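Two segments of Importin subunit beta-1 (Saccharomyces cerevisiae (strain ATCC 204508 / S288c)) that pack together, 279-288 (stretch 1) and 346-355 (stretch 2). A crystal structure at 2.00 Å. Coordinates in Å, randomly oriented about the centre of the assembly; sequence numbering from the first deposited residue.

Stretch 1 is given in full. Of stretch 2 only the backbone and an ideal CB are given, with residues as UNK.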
# COMPACT_ATOMS: atom_id res chain seq x y z
N ASN A 279 -21.49 -1.59 23.59
CA ASN A 279 -20.83 -0.41 23.05
C ASN A 279 -20.03 -0.81 21.81
O ASN A 279 -19.13 -1.65 21.90
CB ASN A 279 -19.91 0.21 24.10
CG ASN A 279 -19.27 1.50 23.62
OD1 ASN A 279 -18.47 1.50 22.68
ND2 ASN A 279 -19.60 2.60 24.28
N ASP A 280 -20.36 -0.20 20.67
CA ASP A 280 -19.75 -0.62 19.41
C ASP A 280 -18.25 -0.35 19.38
O ASP A 280 -17.50 -1.09 18.75
CB ASP A 280 -20.43 0.09 18.23
CG ASP A 280 -21.88 -0.31 18.05
OD1 ASP A 280 -22.31 -1.32 18.64
OD2 ASP A 280 -22.59 0.38 17.30
N LYS A 281 -17.80 0.71 20.06
CA LYS A 281 -16.37 1.03 20.05
C LYS A 281 -15.56 -0.02 20.82
O LYS A 281 -14.51 -0.48 20.35
CB LYS A 281 -16.16 2.43 20.65
CG LYS A 281 -14.70 2.83 20.91
CD LYS A 281 -14.05 3.47 19.70
CE LYS A 281 -12.69 4.07 20.06
NZ LYS A 281 -12.84 5.25 20.98
N VAL A 282 -16.04 -0.40 22.00
CA VAL A 282 -15.36 -1.43 22.80
C VAL A 282 -15.27 -2.73 22.00
O VAL A 282 -14.18 -3.30 21.78
CB VAL A 282 -16.09 -1.63 24.13
CG1 VAL A 282 -15.39 -2.68 24.99
CG2 VAL A 282 -16.22 -0.31 24.89
N ALA A 283 -16.43 -3.22 21.57
CA ALA A 283 -16.47 -4.44 20.77
C ALA A 283 -15.51 -4.34 19.60
O ALA A 283 -14.75 -5.27 19.33
CB ALA A 283 -17.89 -4.70 20.28
N SER A 284 -15.51 -3.19 18.92
CA SER A 284 -14.60 -2.99 17.79
C SER A 284 -13.15 -3.20 18.22
O SER A 284 -12.36 -3.79 17.48
CB SER A 284 -14.77 -1.59 17.20
OG SER A 284 -16.02 -1.47 16.55
N MET A 285 -12.79 -2.71 19.41
CA MET A 285 -11.44 -2.93 19.92
C MET A 285 -11.10 -4.42 19.97
O MET A 285 -10.04 -4.85 19.50
CB MET A 285 -11.28 -2.34 21.32
CG MET A 285 -11.47 -0.85 21.42
SD MET A 285 -11.33 -0.34 23.15
CE MET A 285 -12.40 1.09 23.16
N THR A 286 -12.00 -5.22 20.56
CA THR A 286 -11.70 -6.64 20.66
C THR A 286 -11.59 -7.27 19.27
O THR A 286 -10.70 -8.10 19.01
CB THR A 286 -12.77 -7.37 21.49
OG1 THR A 286 -13.99 -7.46 20.75
CG2 THR A 286 -13.02 -6.64 22.79
N VAL A 287 -12.47 -6.86 18.36
CA VAL A 287 -12.42 -7.38 17.00
C VAL A 287 -11.05 -7.12 16.39
O VAL A 287 -10.42 -8.02 15.83
CB VAL A 287 -13.55 -6.78 16.15
CG1 VAL A 287 -13.41 -7.18 14.69
CG2 VAL A 287 -14.90 -7.23 16.69
N GLU A 288 -10.57 -5.87 16.50
CA GLU A 288 -9.27 -5.55 15.91
C GLU A 288 -8.17 -6.41 16.51
O GLU A 288 -7.24 -6.81 15.81
CB GLU A 288 -8.95 -4.06 16.11
CG GLU A 288 -7.56 -3.66 15.63
CD GLU A 288 -7.33 -3.96 14.16
OE1 GLU A 288 -8.32 -4.04 13.40
OE2 GLU A 288 -6.15 -4.12 13.75
N UNK A 346 -18.27 0.81 10.59
CA UNK A 346 -18.78 0.51 11.92
C UNK A 346 -18.25 -0.85 12.37
O UNK A 346 -17.47 -1.50 11.66
CB UNK A 346 -20.31 0.53 11.94
N UNK A 347 -18.69 -1.29 13.55
CA UNK A 347 -18.22 -2.56 14.11
C UNK A 347 -18.68 -3.74 13.26
O UNK A 347 -18.00 -4.77 13.20
CB UNK A 347 -18.72 -2.73 15.55
N UNK A 348 -19.83 -3.62 12.60
CA UNK A 348 -20.32 -4.75 11.81
C UNK A 348 -19.38 -5.05 10.65
O UNK A 348 -19.11 -6.21 10.33
CB UNK A 348 -21.73 -4.47 11.29
N UNK A 349 -18.84 -3.99 10.02
CA UNK A 349 -17.89 -4.19 8.93
C UNK A 349 -16.57 -4.76 9.44
O UNK A 349 -15.98 -5.64 8.79
CB UNK A 349 -17.64 -2.87 8.19
N UNK A 350 -16.10 -4.28 10.59
CA UNK A 350 -14.88 -4.84 11.17
C UNK A 350 -15.06 -6.32 11.51
O UNK A 350 -14.15 -7.13 11.31
CB UNK A 350 -14.48 -4.06 12.42
N UNK A 351 -16.24 -6.68 12.03
CA UNK A 351 -16.52 -8.07 12.36
C UNK A 351 -16.57 -8.93 11.11
O UNK A 351 -16.11 -10.08 11.12
CB UNK A 351 -17.84 -8.18 13.13
N UNK A 352 -17.11 -8.40 10.01
CA UNK A 352 -17.06 -9.14 8.75
C UNK A 352 -15.65 -9.38 8.26
O UNK A 352 -15.28 -10.50 7.87
CB UNK A 352 -17.85 -8.39 7.67
N UNK A 353 -14.82 -8.33 8.28
CA UNK A 353 -13.43 -8.51 7.86
C UNK A 353 -12.72 -9.53 8.75
O UNK A 353 -11.95 -10.38 8.28
CB UNK A 353 -12.69 -7.17 7.89
N UNK A 354 -12.98 -9.46 10.06
CA UNK A 354 -12.37 -10.40 10.98
C UNK A 354 -12.81 -11.83 10.66
O UNK A 354 -11.99 -12.75 10.60
CB UNK A 354 -12.73 -10.04 12.42
N UNK A 355 -14.11 -12.02 10.44
CA UNK A 355 -14.62 -13.34 10.08
C UNK A 355 -13.91 -13.88 8.85
O UNK A 355 -13.56 -15.07 8.80
CB UNK A 355 -16.13 -13.28 9.83

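Two helices run nearly parallel here, 17° between their directions and 9.5 Å apart at the axes, so the second helix offers stretch 1 one stripe of positions: 347, 350, 351 and 354.

Position 346 comes right before the helix, with extended backbone angles (-154/-177) and nothing of stretch 1 near its ideal CB. An N-cap residue such as Asn, Asp, Ser or Thr would suit it. It is Asn346, at the N-cap.

Position 347 is where the backbones come closest, its CA 5.2 Å from the CA of Ser284. The CB points toward stretch 1 and sits 3.8 Å from Asp280 O and a tight 3.1 Å from Ser284 OG. Ser284 OG already donates to Asp280 O at 2.7 Å, so the hydroxyl is folded back on its own helix. A compact side chain fits: Ala, Val, perhaps Thr or Ile. The residue is Val347, chi1 in p. Its CG1 lies 3.8 Å from Asp280 CG, and its CG2 reaches Ala283 CB at 4.2 Å.

Positions 348 and 349 offer stretch 1 nothing: the CB of 348 points away, and that of 349 is out of reach. Stretch 1 leaves their choice free; they are Ser348 and Met349.

Position 350 points toward stretch 1, with its CB 4.0 Å from Val287 CG1 and 5.1 Å from Ser284 OG. A methyl on one hand and a hydroxyl on the other favour something small, Ala, Ser or Thr, with a polar group able to use the space beside Ser284. Ser350 is found, chi1 in m. Water 1 joins the helices: it donates to Ser284 OG at 2.9 Å and is hydrogen-bonded to Ser350 OG at 2.9 Å. The polar link is this water, as no direct hydrogen bond crosses. Val287 CG1 also lies 3.5 Å from Ser350 O.

Position 351 points sideways, its CB 4.7 Å from Val287 CG2. Ala or another small apolar residue would suit. It is Ala351, whose backbone N lies 3.9 Å from Val287 CG1.

Positions 352 and 353 have no partner in stretch 1; ordinary helical angles at 352 do not require glycine. They are Gly352 and Ala353.

Position 354 points toward stretch 1, its CB 3.7 Å from Val287 CG1. Ala, Cys or Val could meet that methyl. Cys354 does so through CB, an apolar contact, with chi1 in t.

Position 355 is out of reach, so stretch 1 sets no rule; it is Leu355.

Stretch 2 346-355: NVSMSAGACL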
# COMPACT_ATOMS: atom_id res chain seq x y z
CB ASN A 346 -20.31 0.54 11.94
CG ASN A 346 -20.91 -0.74 11.40
OD1 ASN A 346 -21.70 -1.40 12.08
ND2 ASN A 346 -20.53 -1.11 10.18
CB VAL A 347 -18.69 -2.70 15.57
CG1 VAL A 347 -20.21 -2.72 15.66
CG2 VAL A 347 -18.10 -3.96 16.20
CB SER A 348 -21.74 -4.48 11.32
OG SER A 348 -21.74 -3.54 10.26
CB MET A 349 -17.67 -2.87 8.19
CG MET A 349 -18.92 -2.35 7.49
SD MET A 349 -18.70 -0.73 6.73
CE MET A 349 -20.33 -0.44 6.05
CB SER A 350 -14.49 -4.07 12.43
OG SER A 350 -14.39 -2.68 12.15
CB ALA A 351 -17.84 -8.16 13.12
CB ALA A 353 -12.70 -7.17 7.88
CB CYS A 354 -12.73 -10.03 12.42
SG CYS A 354 -11.87 -11.01 13.64
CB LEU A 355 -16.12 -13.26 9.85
CG LEU A 355 -16.85 -14.56 9.52
CD1 LEU A 355 -16.67 -15.58 10.65
CD2 LEU A 355 -18.33 -14.27 9.28
O HOH W 1 -15.13 -0.50 13.94
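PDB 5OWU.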